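Local coordinates for pesticidal crystal protein Cry4Aa (Bacillus thuringiensis, PDB 2C9K), which promotes colloid-osmotic lysis of insect gut cells after binding to the midgut epithelium, acting as a mosquito-larvicidal, pore-forming delta-endotoxin, at residues A[270-275]-A[446-451]; A[279-284]-A[438-443]; A[518-523]-A[570-575]; A[545-550]-A[575-580]. All coordinates share one frame; numbering follows the deposited sequence.

How the contacts relate
Contacts 1 and 2 lie in the middle domain of this three-domain toxin, contacts 3 and 4 in its C-terminal domain. The first two have centres about 9 Å apart and meet on the antiparallel sheet 262-267, 450-457, 432-440: along the chain 270-275 and 279-284 come first, then 438-443 and 446-451, so contact 2 closes within the span of contact 1. Contacts 3 and 4, about 7 Å apart between centres, share Asn575, and their segments alternate in sequence; one pairs two strands of a sheet, the other joins that sheet to its partner across a sandwich. The two groups do not touch, their centres 43 to 53 Å apart, and each pair lies within its own domain.

Contact 1: A[270-275]-A[446-451]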
loop_
_atom_site.group_PDB
_atom_site.type_symbol
_atom_site.label_atom_id
_atom_site.label_comp_id
_atom_site.label_asym_id
_atom_site.label_seq_id
_atom_site.Cartn_x
_atom_site.Cartn_y
_atom_site.Cartn_z
ATOM N N GLU A 270 8.689 -17.834 -15.916
ATOM C CA GLU A 270 9.330 -18.080 -17.195
ATOM C C GLU A 270 9.501 -19.540 -17.591
ATOM O O GLU A 270 9.417 -19.862 -18.766
ATOM C CB GLU A 270 10.678 -17.350 -17.237
ATOM C CG GLU A 270 10.565 -15.853 -16.931
ATOM C CD GLU A 270 10.707 -15.507 -15.432
ATOM O OE1 GLU A 270 10.158 -16.245 -14.567
ATOM O OE2 GLU A 270 11.364 -14.476 -15.122
ATOM N N GLU A 271 9.724 -20.431 -16.634
ATOM C CA GLU A 271 9.916 -21.830 -16.987
ATOM C C GLU A 271 8.672 -22.694 -16.907
ATOM O O GLU A 271 8.753 -23.921 -16.931
ATOM C CB GLU A 271 11.043 -22.432 -16.152
ATOM C CG GLU A 271 12.403 -21.896 -16.567
ATOM C CD GLU A 271 13.554 -22.759 -16.086
ATOM O OE1 GLU A 271 14.699 -22.508 -16.529
ATOM O OE2 GLU A 271 13.317 -23.684 -15.269
ATOM N N SER A 272 7.519 -22.039 -16.833
ATOM C CA SER A 272 6.229 -22.720 -16.784
ATOM C C SER A 272 5.426 -22.249 -17.987
ATOM O O SER A 272 5.647 -21.153 -18.487
ATOM C CB SER A 272 5.495 -22.374 -15.495
ATOM O OG SER A 272 6.275 -22.743 -14.369
ATOM N N PRO A 273 4.484 -23.075 -18.470
ATOM C CA PRO A 273 3.655 -22.726 -19.634
ATOM C C PRO A 273 2.527 -21.735 -19.384
ATOM O O PRO A 273 2.077 -21.057 -20.307
ATOM C CB PRO A 273 3.121 -24.079 -20.084
ATOM C CG PRO A 273 2.908 -24.765 -18.776
ATOM C CD PRO A 273 4.192 -24.448 -18.020
ATOM N N TYR A 274 2.070 -21.654 -18.142
ATOM C CA TYR A 274 0.971 -20.767 -17.792
ATOM C C TYR A 274 1.078 -19.351 -18.356
ATOM O O TYR A 274 0.083 -18.625 -18.419
ATOM C CB TYR A 274 0.817 -20.723 -16.271
ATOM C CG TYR A 274 0.798 -22.106 -15.687
ATOM C CD1 TYR A 274 1.919 -22.621 -15.044
ATOM C CD2 TYR A 274 -0.305 -22.941 -15.866
ATOM C CE1 TYR A 274 1.947 -23.941 -14.596
ATOM C CE2 TYR A 274 -0.290 -24.259 -15.422
ATOM C CZ TYR A 274 0.844 -24.751 -14.790
ATOM O OH TYR A 274 0.884 -26.052 -14.352
ATOM N N LYS A 275 2.274 -18.957 -18.769
ATOM C CA LYS A 275 2.451 -17.625 -19.322
ATOM C C LYS A 275 1.759 -17.502 -20.673
ATOM O O LYS A 275 1.578 -16.398 -21.179
ATOM C CB LYS A 275 3.940 -17.303 -19.461
ATOM C CG LYS A 275 4.736 -18.370 -20.193
ATOM C CD LYS A 275 6.208 -18.027 -20.243
ATOM C CE LYS A 275 6.953 -18.971 -21.164
ATOM N NZ LYS A 275 8.428 -18.735 -21.147
ATOM N N TYR A 446 0.359 -30.813 -16.363
ATOM C CA TYR A 446 1.728 -30.366 -16.172
ATOM C C TYR A 446 2.355 -30.744 -14.849
ATOM O O TYR A 446 1.672 -31.113 -13.888
ATOM C CB TYR A 446 1.803 -28.850 -16.304
ATOM C CG TYR A 446 1.002 -28.287 -17.449
ATOM C CD1 TYR A 446 -0.379 -28.162 -17.363
ATOM C CD2 TYR A 446 1.632 -27.860 -18.611
ATOM C CE1 TYR A 446 -1.110 -27.623 -18.403
ATOM C CE2 TYR A 446 0.909 -27.318 -19.657
ATOM C CZ TYR A 446 -0.460 -27.202 -19.547
ATOM O OH TYR A 446 -1.167 -26.656 -20.587
ATOM N N LYS A 447 3.681 -30.633 -14.817
ATOM C CA LYS A 447 4.459 -30.919 -13.620
ATOM C C LYS A 447 4.968 -29.601 -13.054
ATOM O O LYS A 447 5.474 -29.557 -11.934
ATOM C CB LYS A 447 5.644 -31.828 -13.942
ATOM C CG LYS A 447 5.260 -33.251 -14.241
ATOM C CD LYS A 447 6.500 -34.100 -14.425
ATOM C CE LYS A 447 6.133 -35.512 -14.827
ATOM N NZ LYS A 447 5.147 -36.062 -13.870
ATOM N N THR A 448 4.834 -28.535 -13.840
ATOM C CA THR A 448 5.276 -27.218 -13.415
ATOM C C THR A 448 4.210 -26.553 -12.577
ATOM O O THR A 448 3.032 -26.868 -12.690
ATOM C CB THR A 448 5.574 -26.303 -14.601
ATOM O OG1 THR A 448 4.477 -26.343 -15.510
ATOM C CG2 THR A 448 6.819 -26.737 -15.311
ATOM N N GLN A 449 4.644 -25.617 -11.744
ATOM C CA GLN A 449 3.752 -24.887 -10.851
ATOM C C GLN A 449 4.366 -23.508 -10.621
ATOM O O GLN A 449 5.577 -23.392 -10.418
ATOM C CB GLN A 449 3.646 -25.644 -9.530
ATOM C CG GLN A 449 2.562 -25.175 -8.596
ATOM C CD GLN A 449 2.570 -25.944 -7.280
ATOM O OE1 GLN A 449 1.741 -25.707 -6.399
ATOM N NE2 GLN A 449 3.509 -26.869 -7.144
ATOM N N VAL A 450 3.535 -22.470 -10.684
ATOM C CA VAL A 450 3.982 -21.090 -10.473
ATOM C C VAL A 450 3.423 -20.575 -9.147
ATOM O O VAL A 450 2.223 -20.700 -8.880
ATOM C CB VAL A 450 3.487 -20.151 -11.595
ATOM C CG1 VAL A 450 3.797 -18.719 -11.241
ATOM C CG2 VAL A 450 4.157 -20.501 -12.900
ATOM N N TYR A 451 4.283 -19.996 -8.315
ATOM C CA TYR A 451 3.827 -19.481 -7.030
ATOM C C TYR A 451 3.861 -17.963 -7.000
ATOM O O TYR A 451 4.523 -17.321 -7.815
ATOM C CB TYR A 451 4.712 -19.983 -5.881
ATOM C CG TYR A 451 4.863 -21.486 -5.746
ATOM C CD1 TYR A 451 5.754 -22.199 -6.551
ATOM C CD2 TYR A 451 4.150 -22.188 -4.778
ATOM C CE1 TYR A 451 5.934 -23.572 -6.388
ATOM C CE2 TYR A 451 4.319 -23.552 -4.609
ATOM C CZ TYR A 451 5.211 -24.242 -5.412
ATOM O OH TYR A 451 5.387 -25.599 -5.225
#
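Tyr274 holds CG beside its backbone N, anti to the carbonyl carbon (chi1 -49°), and Tyr446 places its CG in the same way. The two side chains slide past each other in opposite directions. They form an edge-to-face pair, the edge of Tyr274 turned toward the face of Tyr446, with centroids 5.4 Å apart and planes inclined at 55°. The Tyr274 hydroxyl reaches on to the backbone, where OH donates to Thr448 O at 2.8 Å, arriving from well above the carbonyl plane while that oxygen sits at the ring's edge, in the ring plane. A weak bond with Ile442 N gives the same hydroxyl a second partner. All this belongs to the middle domain, a beta-prism of the Cry toxins: the turn between strand 262-267 and helix 279-286 folds over the chain leading into strand 450-457. Pro273 CG lies over the centre of one face of the Tyr274 ring and also touches Tyr446, 3.4 Å from CD2. The proline CD meets Thr448 OG1 tip to tip. Val450 CG2 lies 3.8 Å from Tyr274 CD1 and also packs against Ser272, whose OG is bonded to Asn268 O. Tyr446 OH is hydrogen-bonded to Tyr277 OH.

Contact 2: A[279-284]-A[438-443]; sequences FQYQED and KSLSIP
Tyr281 is the first residue of helix 279-284 to touch Leu440 and Ile442, at the point where a short helix lies on the three-stranded sheet of the beta-prism domain. Helix and strand 438-440 run roughly antiparallel, at 144°, with their axes 9.7 Å apart, and no hydrogen bond links them; the contact is made mainly by side chains. Before Tyr281 in sequence, Phe279 turns to another neighbour, its ring meeting Trp222 and Tyr225 of the helical N-terminal domain. Tyr281 has CG anti to the backbone N (chi1 176°), and its ring extends out to the strand at a slant to Leu440. There CE2 comes to 4.1 Å from Leu440 CD1. The hydroxyl end goes further and meets Ile442 tip to tip, OH 3.8 Å from CD1, an apolar neighbour for a polar atom. Gln282 follows on the buried side and adds its CG, 4.4 Å from Leu440 CD2. Leu440 is further covered by Ser285 and Leu286 of the same helix and by Tyr274. Glu283 looks back to the N-terminal domain through a salt bridge with Arg229. Asp284 accepts from Gln280 NE2 one turn earlier, while its backbone O is approached by the strand's lysine: Lys438 NZ stands 4.0 Å from Asp284 O.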
loop_
_atom_site.group_PDB
_atom_site.type_symbol
_atom_site.label_atom_id
_atom_site.label_comp_id
_atom_site.label_asym_id
_atom_site.label_seq_id
_atom_site.Cartn_x
_atom_site.Cartn_y
_atom_site.Cartn_z
ATOM N N PHE A 279 -4.708 -13.794 -19.822
ATOM C CA PHE A 279 -4.277 -12.888 -18.772
ATOM C C PHE A 279 -5.141 -13.041 -17.526
ATOM O O PHE A 279 -4.659 -13.427 -16.464
ATOM C CB PHE A 279 -4.367 -11.440 -19.262
ATOM C CG PHE A 279 -4.083 -10.423 -18.197
ATOM C CD1 PHE A 279 -2.788 -9.961 -17.987
ATOM C CD2 PHE A 279 -5.103 -9.971 -17.366
ATOM C CE1 PHE A 279 -2.506 -9.066 -16.962
ATOM C CE2 PHE A 279 -4.836 -9.078 -16.336
ATOM C CZ PHE A 279 -3.532 -8.622 -16.130
ATOM N N GLN A 280 -6.425 -12.729 -17.667
ATOM C CA GLN A 280 -7.352 -12.793 -16.550
ATOM C C GLN A 280 -7.342 -14.132 -15.841
ATOM O O GLN A 280 -7.645 -14.209 -14.653
ATOM C CB GLN A 280 -8.771 -12.479 -17.016
ATOM C CG GLN A 280 -9.750 -12.280 -15.874
ATOM C CD GLN A 280 -9.327 -11.156 -14.948
ATOM O OE1 GLN A 280 -9.034 -10.048 -15.399
ATOM N NE2 GLN A 280 -9.296 -11.433 -13.647
ATOM N N TYR A 281 -6.995 -15.188 -16.564
ATOM C CA TYR A 281 -6.955 -16.515 -15.972
ATOM C C TYR A 281 -5.834 -16.604 -14.946
ATOM O O TYR A 281 -6.025 -17.117 -13.844
ATOM C CB TYR A 281 -6.749 -17.560 -17.050
ATOM C CG TYR A 281 -6.596 -18.940 -16.490
ATOM C CD1 TYR A 281 -7.684 -19.611 -15.941
ATOM C CD2 TYR A 281 -5.357 -19.568 -16.485
ATOM C CE1 TYR A 281 -7.537 -20.882 -15.395
ATOM C CE2 TYR A 281 -5.197 -20.829 -15.949
ATOM C CZ TYR A 281 -6.288 -21.482 -15.406
ATOM O OH TYR A 281 -6.123 -22.738 -14.887
ATOM N N GLN A 282 -4.659 -16.109 -15.321
ATOM C CA GLN A 282 -3.507 -16.097 -14.428
ATOM C C GLN A 282 -3.815 -15.187 -13.238
ATOM O O GLN A 282 -3.545 -15.536 -12.086
ATOM C CB GLN A 282 -2.274 -15.578 -15.171
ATOM C CG GLN A 282 -1.722 -16.562 -16.170
ATOM C CD GLN A 282 -0.780 -15.925 -17.160
ATOM O OE1 GLN A 282 -1.189 -15.510 -18.242
ATOM N NE2 GLN A 282 0.489 -15.833 -16.791
ATOM N N GLU A 283 -4.386 -14.021 -13.523
ATOM C CA GLU A 283 -4.743 -13.072 -12.477
ATOM C C GLU A 283 -5.673 -13.724 -11.456
ATOM O O GLU A 283 -5.446 -13.644 -10.251
ATOM C CB GLU A 283 -5.442 -11.854 -13.081
ATOM C CG GLU A 283 -5.830 -10.806 -12.060
ATOM C CD GLU A 283 -4.638 -10.084 -11.486
ATOM O OE1 GLU A 283 -3.509 -10.604 -11.605
ATOM O OE2 GLU A 283 -4.833 -8.998 -10.907
ATOM N N ASP A 284 -6.724 -14.368 -11.950
ATOM C CA ASP A 284 -7.675 -15.026 -11.074
ATOM C C ASP A 284 -7.022 -16.060 -10.181
ATOM O O ASP A 284 -7.316 -16.124 -8.985
ATOM C CB ASP A 284 -8.777 -15.719 -11.874
ATOM C CG ASP A 284 -9.772 -14.749 -12.459
ATOM O OD1 ASP A 284 -9.733 -13.555 -12.086
ATOM O OD2 ASP A 284 -10.600 -15.190 -13.288
ATOM N N LYS A 438 -0.166 -18.360 -2.937
ATOM C CA LYS A 438 -1.057 -19.053 -3.867
ATOM C C LYS A 438 -0.221 -19.815 -4.871
ATOM O O LYS A 438 0.986 -19.611 -4.961
ATOM C CB LYS A 438 -1.966 -18.065 -4.616
ATOM C CG LYS A 438 -3.277 -17.779 -3.916
ATOM C CD LYS A 438 -4.064 -16.678 -4.591
ATOM C CE LYS A 438 -4.623 -17.109 -5.939
ATOM N NZ LYS A 438 -5.792 -18.019 -5.849
ATOM N N SER A 439 -0.865 -20.677 -5.646
ATOM C CA SER A 439 -0.144 -21.462 -6.630
ATOM C C SER A 439 -1.036 -21.843 -7.811
ATOM O O SER A 439 -2.212 -22.163 -7.627
ATOM C CB SER A 439 0.389 -22.723 -5.955
ATOM O OG SER A 439 1.554 -23.201 -6.592
ATOM N N LEU A 440 -0.479 -21.780 -9.021
ATOM C CA LEU A 440 -1.200 -22.163 -10.233
ATOM C C LEU A 440 -0.548 -23.438 -10.748
ATOM O O LEU A 440 0.652 -23.468 -11.011
ATOM C CB LEU A 440 -1.114 -21.067 -11.303
ATOM C CG LEU A 440 -1.466 -21.408 -12.768
ATOM C CD1 LEU A 440 -2.789 -22.147 -12.854
ATOM C CD2 LEU A 440 -1.536 -20.124 -13.590
ATOM N N SER A 441 -1.337 -24.497 -10.863
ATOM C CA SER A 441 -0.836 -25.779 -11.344
ATOM C C SER A 441 -1.998 -26.650 -11.764
ATOM O O SER A 441 -3.010 -26.745 -11.069
ATOM C CB SER A 441 -0.064 -26.503 -10.249
ATOM O OG SER A 441 -0.959 -26.994 -9.272
ATOM N N ILE A 442 -1.843 -27.284 -12.913
ATOM C CA ILE A 442 -2.858 -28.166 -13.450
ATOM C C ILE A 442 -2.167 -29.519 -13.517
ATOM O O ILE A 442 -1.580 -29.873 -14.539
ATOM C CB ILE A 442 -3.265 -27.695 -14.845
ATOM C CG1 ILE A 442 -3.636 -26.211 -14.778
ATOM C CG2 ILE A 442 -4.421 -28.518 -15.355
ATOM C CD1 ILE A 442 -3.857 -25.570 -16.111
ATOM N N PRO A 443 -2.203 -30.282 -12.409
ATOM C CA PRO A 443 -1.575 -31.607 -12.319
ATOM C C PRO A 443 -2.003 -32.548 -13.433
ATOM O O PRO A 443 -1.190 -33.270 -14.000
ATOM C CB PRO A 443 -2.012 -32.105 -10.944
ATOM C CG PRO A 443 -2.134 -30.839 -10.159
ATOM C CD PRO A 443 -2.847 -29.927 -11.133
#

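Contact 3: A[518-523]-A[570-575]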
loop_
_atom_site.group_PDB
_atom_site.type_symbol
_atom_site.label_atom_id
_atom_site.label_comp_id
_atom_site.label_asym_id
_atom_site.label_seq_id
_atom_site.Cartn_x
_atom_site.Cartn_y
_atom_site.Cartn_z
ATOM N N SER A 518 -12.712 10.309 25.077
ATOM C CA SER A 518 -14.013 10.486 24.457
ATOM C C SER A 518 -13.699 10.771 22.996
ATOM O O SER A 518 -12.649 11.329 22.683
ATOM C CB SER A 518 -14.772 11.659 25.077
ATOM O OG SER A 518 -15.572 11.221 26.164
ATOM N N TYR A 519 -14.590 10.378 22.096
ATOM C CA TYR A 519 -14.343 10.601 20.683
ATOM C C TYR A 519 -15.605 10.935 19.925
ATOM O O TYR A 519 -16.687 11.068 20.487
ATOM C CB TYR A 519 -13.767 9.340 20.018
ATOM C CG TYR A 519 -12.519 8.766 20.625
ATOM C CD1 TYR A 519 -12.565 8.056 21.830
ATOM C CD2 TYR A 519 -11.287 8.923 19.992
ATOM C CE1 TYR A 519 -11.404 7.514 22.398
ATOM C CE2 TYR A 519 -10.120 8.390 20.545
ATOM C CZ TYR A 519 -10.185 7.689 21.749
ATOM O OH TYR A 519 -9.032 7.182 22.302
ATOM N N PHE A 520 -15.418 11.071 18.621
ATOM C CA PHE A 520 -16.488 11.269 17.666
ATOM C C PHE A 520 -15.998 10.275 16.626
ATOM O O PHE A 520 -14.818 10.287 16.279
ATOM C CB PHE A 520 -16.505 12.696 17.087
ATOM C CG PHE A 520 -17.225 13.690 17.957
ATOM C CD1 PHE A 520 -16.639 14.912 18.277
ATOM C CD2 PHE A 520 -18.462 13.374 18.518
ATOM C CE1 PHE A 520 -17.267 15.796 19.148
ATOM C CE2 PHE A 520 -19.099 14.259 19.397
ATOM C CZ PHE A 520 -18.496 15.468 19.712
ATOM N N ILE A 521 -16.844 9.364 16.177
ATOM C CA ILE A 521 -16.356 8.458 15.161
ATOM C C ILE A 521 -16.837 9.064 13.829
ATOM O O ILE A 521 -17.993 9.455 13.693
ATOM C CB ILE A 521 -16.809 6.949 15.436
ATOM C CG1 ILE A 521 -17.679 6.420 14.307
ATOM C CG2 ILE A 521 -17.477 6.823 16.797
ATOM C CD1 ILE A 521 -16.891 6.036 13.111
ATOM N N ARG A 522 -15.908 9.198 12.882
ATOM C CA ARG A 522 -16.168 9.800 11.568
ATOM C C ARG A 522 -15.930 8.787 10.456
ATOM O O ARG A 522 -15.022 7.973 10.551
ATOM C CB ARG A 522 -15.236 10.996 11.387
ATOM C CG ARG A 522 -15.427 11.767 10.120
ATOM C CD ARG A 522 -14.527 12.981 10.112
ATOM N NE ARG A 522 -13.149 12.666 9.747
ATOM C CZ ARG A 522 -12.154 13.552 9.765
ATOM N NH1 ARG A 522 -12.388 14.801 10.140
ATOM N NH2 ARG A 522 -10.931 13.204 9.385
ATOM N N ILE A 523 -16.726 8.845 9.395
ATOM C CA ILE A 523 -16.606 7.892 8.292
ATOM C C ILE A 523 -16.242 8.506 6.932
ATOM O O ILE A 523 -16.801 9.532 6.537
ATOM C CB ILE A 523 -17.933 7.100 8.148
ATOM C CG1 ILE A 523 -18.014 6.033 9.230
ATOM C CG2 ILE A 523 -18.042 6.457 6.785
ATOM C CD1 ILE A 523 -19.344 5.346 9.242
ATOM N N TYR A 570 -16.593 13.028 3.894
ATOM C CA TYR A 570 -16.573 12.715 5.315
ATOM C C TYR A 570 -17.820 13.069 6.102
ATOM O O TYR A 570 -18.280 14.208 6.076
ATOM C CB TYR A 570 -15.397 13.419 5.991
ATOM C CG TYR A 570 -14.018 13.014 5.517
ATOM C CD1 TYR A 570 -13.593 13.287 4.216
ATOM C CD2 TYR A 570 -13.112 12.410 6.397
ATOM C CE1 TYR A 570 -12.298 12.974 3.802
ATOM C CE2 TYR A 570 -11.816 12.094 5.995
ATOM C CZ TYR A 570 -11.417 12.382 4.697
ATOM O OH TYR A 570 -10.142 12.083 4.304
ATOM N N LEU A 571 -18.355 12.087 6.819
ATOM C CA LEU A 571 -19.518 12.310 7.675
ATOM C C LEU A 571 -19.141 11.849 9.070
ATOM O O LEU A 571 -18.368 10.904 9.230
ATOM C CB LEU A 571 -20.752 11.551 7.179
ATOM C CG LEU A 571 -21.596 12.361 6.193
ATOM C CD1 LEU A 571 -22.825 11.570 5.765
ATOM C CD2 LEU A 571 -21.993 13.672 6.857
ATOM N N GLU A 572 -19.695 12.523 10.073
ATOM C CA GLU A 572 -19.396 12.230 11.465
ATOM C C GLU A 572 -20.678 12.039 12.261
ATOM O O GLU A 572 -21.647 12.772 12.070
ATOM C CB GLU A 572 -18.606 13.403 12.037
ATOM C CG GLU A 572 -17.989 13.190 13.386
ATOM C CD GLU A 572 -17.167 14.391 13.817
ATOM O OE1 GLU A 572 -16.274 14.817 13.046
ATOM O OE2 GLU A 572 -17.411 14.909 14.927
ATOM N N PHE A 573 -20.695 11.051 13.147
ATOM C CA PHE A 573 -21.873 10.817 13.962
ATOM C C PHE A 573 -21.926 11.901 15.033
ATOM O O PHE A 573 -20.889 12.390 15.478
ATOM C CB PHE A 573 -21.807 9.448 14.622
ATOM C CG PHE A 573 -21.804 8.309 13.657
ATOM C CD1 PHE A 573 -20.614 7.719 13.264
ATOM C CD2 PHE A 573 -22.999 7.799 13.166
ATOM C CE1 PHE A 573 -20.610 6.633 12.397
ATOM C CE2 PHE A 573 -23.010 6.714 12.299
ATOM C CZ PHE A 573 -21.813 6.127 11.912
ATOM N N SER A 574 -23.132 12.264 15.452
ATOM C CA SER A 574 -23.308 13.304 16.452
ATOM C C SER A 574 -22.892 12.900 17.861
ATOM O O SER A 574 -21.953 13.466 18.421
ATOM C CB SER A 574 -24.759 13.779 16.450
ATOM O OG SER A 574 -25.652 12.696 16.606
ATOM N N ASN A 575 -23.584 11.930 18.442
ATOM C CA ASN A 575 -23.259 11.483 19.793
ATOM C C ASN A 575 -21.809 11.018 19.939
ATOM O O ASN A 575 -21.227 10.447 19.018
ATOM C CB ASN A 575 -24.217 10.366 20.225
ATOM C CG ASN A 575 -24.330 9.263 19.192
ATOM O OD1 ASN A 575 -24.619 9.517 18.021
ATOM N ND2 ASN A 575 -24.115 8.028 19.623
HETATM O O HOH W 1 -19.466 10.267 16.671
HETATM O O HOH W 2 -15.064 16.622 10.535
#
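Ile523 and Leu571 form an antiparallel hydrogen-bonded pair, binding strands 517-527 and 569-572 in one sheet of the C-terminal beta-sandwich. Leu571 N gives to Ile523 O at 3.0 Å, and Ile523 N returns a bond to Leu571 O; Phe573 N continues the ladder to Ile521 O at 3.2 Å. Arg522 and Glu572 are the adjacent non-hydrogen-bonded pair. Arg522 presents one face of its guanidinium to the edge of the Tyr570 ring, the planes at 83° and NE 3.4 Å from CD2. A salt bridge to Glu606, a bond to Lys250 O and a cation-pi contact with Tyr251 position that guanidinium. On the face with Ile523, Ile521 CG1 lies 3.4 Å from Phe573 CD1, side by side with the ring, and Ile523 CD1 adds to the patch. Ile537 and Leu539 of the opposing sheet cover the Phe573 ring. Beside the Ile521-Phe573 pair a water stands between the two segments: Ile521 N donates to it at 2.8 Å, and it lies 2.8 Å from Phe573 O and 2.9 Å from Asn575 O.

Contact 4: A[545-550]-A[575-580]; sequences AELGMA and NEVKFA
Ala545 and Val577 come within 6.1 Å, CA to CA, where strands 545-550 and 577-579 pass with axes 8.7 Å apart and N-to-C directions at 140°, too far for backbone pairing. Side chains fill the gap. Val577 holds CG1 anti to its carbonyl carbon (chi1 -42°), and this methyl does the touching: it lies 3.8 Å from Ala545 CB and 4.1 Å from Leu547 CD1, the leucine crossing the valine at about a right angle. The two strands belong to the opposing sheets of the C-terminal sandwich, 545-550 being the outermost strand of its five-stranded sheet and 577-579 pairing with 517-527 in the other. Leu547 points inward between them and also meets Ile521, Leu539 and Phe573. Asn575 turns its amide toward Leu547, but the two are modelled too close for the details to be trusted; ND2 is 3.3 Å from Glu546 O. Lys578 starts away from strand 545-550, but its chain bends back and brings NZ to 4.1 Å from Ala545 CB, where Val544 O accepts a hydrogen bond from it.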
loop_
_atom_site.group_PDB
_atom_site.type_symbol
_atom_site.label_atom_id
_atom_site.label_comp_id
_atom_site.label_asym_id
_atom_site.label_seq_id
_atom_site.Cartn_x
_atom_site.Cartn_y
_atom_site.Cartn_z
ATOM N N ALA A 545 -22.326 3.058 23.051
ATOM C CA ALA A 545 -23.219 4.032 22.431
ATOM C C ALA A 545 -24.045 3.462 21.290
ATOM O O ALA A 545 -23.911 2.291 20.927
ATOM C CB ALA A 545 -22.410 5.230 21.928
ATOM N N GLU A 546 -24.911 4.308 20.741
ATOM C CA GLU A 546 -25.753 3.928 19.619
ATOM C C GLU A 546 -25.797 5.105 18.656
ATOM O O GLU A 546 -26.595 6.017 18.816
ATOM C CB GLU A 546 -27.164 3.603 20.090
ATOM C CG GLU A 546 -27.976 2.909 19.034
ATOM C CD GLU A 546 -27.533 1.470 18.828
ATOM O OE1 GLU A 546 -27.873 0.880 17.777
ATOM O OE2 GLU A 546 -26.854 0.923 19.726
ATOM N N LEU A 547 -24.935 5.085 17.652
ATOM C CA LEU A 547 -24.884 6.173 16.694
ATOM C C LEU A 547 -25.594 5.838 15.389
ATOM O O LEU A 547 -25.654 4.684 14.980
ATOM C CB LEU A 547 -23.430 6.530 16.406
ATOM C CG LEU A 547 -22.517 6.776 17.609
ATOM C CD1 LEU A 547 -22.315 5.483 18.392
ATOM C CD2 LEU A 547 -21.178 7.300 17.113
ATOM N N GLY A 548 -26.133 6.859 14.737
ATOM C CA GLY A 548 -26.825 6.646 13.483
ATOM C C GLY A 548 -26.840 7.920 12.669
ATOM O O GLY A 548 -26.813 9.017 13.226
ATOM N N MET A 549 -26.877 7.783 11.348
ATOM C CA MET A 549 -26.896 8.948 10.478
ATOM C C MET A 549 -27.205 8.594 9.012
ATOM O O MET A 549 -27.089 7.440 8.590
ATOM C CB MET A 549 -25.552 9.688 10.581
ATOM C CG MET A 549 -24.352 8.883 10.116
ATOM S SD MET A 549 -22.751 9.749 10.226
ATOM C CE MET A 549 -23.227 11.432 9.706
ATOM N N ALA A 550 -27.611 9.604 8.250
ATOM C CA ALA A 550 -27.923 9.440 6.837
ATOM C C ALA A 550 -26.713 9.873 6.022
ATOM O O ALA A 550 -26.096 10.900 6.311
ATOM C CB ALA A 550 -29.119 10.289 6.468
ATOM N N ASN A 575 -23.584 11.930 18.442
ATOM C CA ASN A 575 -23.259 11.483 19.793
ATOM C C ASN A 575 -21.809 11.018 19.939
ATOM O O ASN A 575 -21.227 10.447 19.018
ATOM C CB ASN A 575 -24.217 10.366 20.225
ATOM C CG ASN A 575 -24.330 9.263 19.192
ATOM O OD1 ASN A 575 -24.619 9.517 18.021
ATOM N ND2 ASN A 575 -24.115 8.028 19.623
ATOM N N GLU A 576 -21.229 11.273 21.106
ATOM C CA GLU A 576 -19.853 10.879 21.369
ATOM C C GLU A 576 -19.754 9.591 22.176
ATOM O O GLU A 576 -20.703 9.166 22.833
ATOM C CB GLU A 576 -19.102 11.997 22.096
ATOM C CG GLU A 576 -19.744 12.468 23.388
ATOM C CD GLU A 576 -18.883 13.487 24.113
ATOM O OE1 GLU A 576 -17.893 13.077 24.763
ATOM O OE2 GLU A 576 -19.186 14.700 24.019
ATOM N N VAL A 577 -18.583 8.977 22.122
ATOM C CA VAL A 577 -18.337 7.737 22.826
ATOM C C VAL A 577 -17.101 7.876 23.728
ATOM O O VAL A 577 -16.221 8.709 23.490
ATOM C CB VAL A 577 -18.119 6.605 21.813
ATOM C CG1 VAL A 577 -19.123 6.734 20.681
ATOM C CG2 VAL A 577 -16.703 6.657 21.264
ATOM N N LYS A 578 -17.052 7.066 24.774
ATOM C CA LYS A 578 -15.931 7.085 25.693
ATOM C C LYS A 578 -15.485 5.649 25.920
ATOM O O LYS A 578 -16.302 4.767 26.198
ATOM C CB LYS A 578 -16.318 7.745 27.022
ATOM C CG LYS A 578 -17.487 7.103 27.772
ATOM C CD LYS A 578 -18.839 7.354 27.078
ATOM C CE LYS A 578 -19.247 6.215 26.143
ATOM N NZ LYS A 578 -20.393 6.596 25.271
ATOM N N PHE A 579 -14.182 5.420 25.781
ATOM C CA PHE A 579 -13.613 4.095 25.961
ATOM C C PHE A 579 -12.671 4.074 27.164
ATOM O O PHE A 579 -11.954 5.038 27.422
ATOM C CB PHE A 579 -12.850 3.690 24.700
ATOM C CG PHE A 579 -13.680 3.719 23.447
ATOM C CD1 PHE A 579 -13.303 4.508 22.366
ATOM C CD2 PHE A 579 -14.815 2.922 23.324
ATOM C CE1 PHE A 579 -14.038 4.498 21.184
ATOM C CE2 PHE A 579 -15.553 2.908 22.141
ATOM C CZ PHE A 579 -15.161 3.696 21.072
ATOM N N ALA A 580 -12.686 2.972 27.904
ATOM C CA ALA A 580 -11.821 2.831 29.060
ATOM C C ALA A 580 -10.511 2.240 28.564
ATOM O O ALA A 580 -10.423 1.784 27.432
ATOM C CB ALA A 580 -12.462 1.916 30.094
#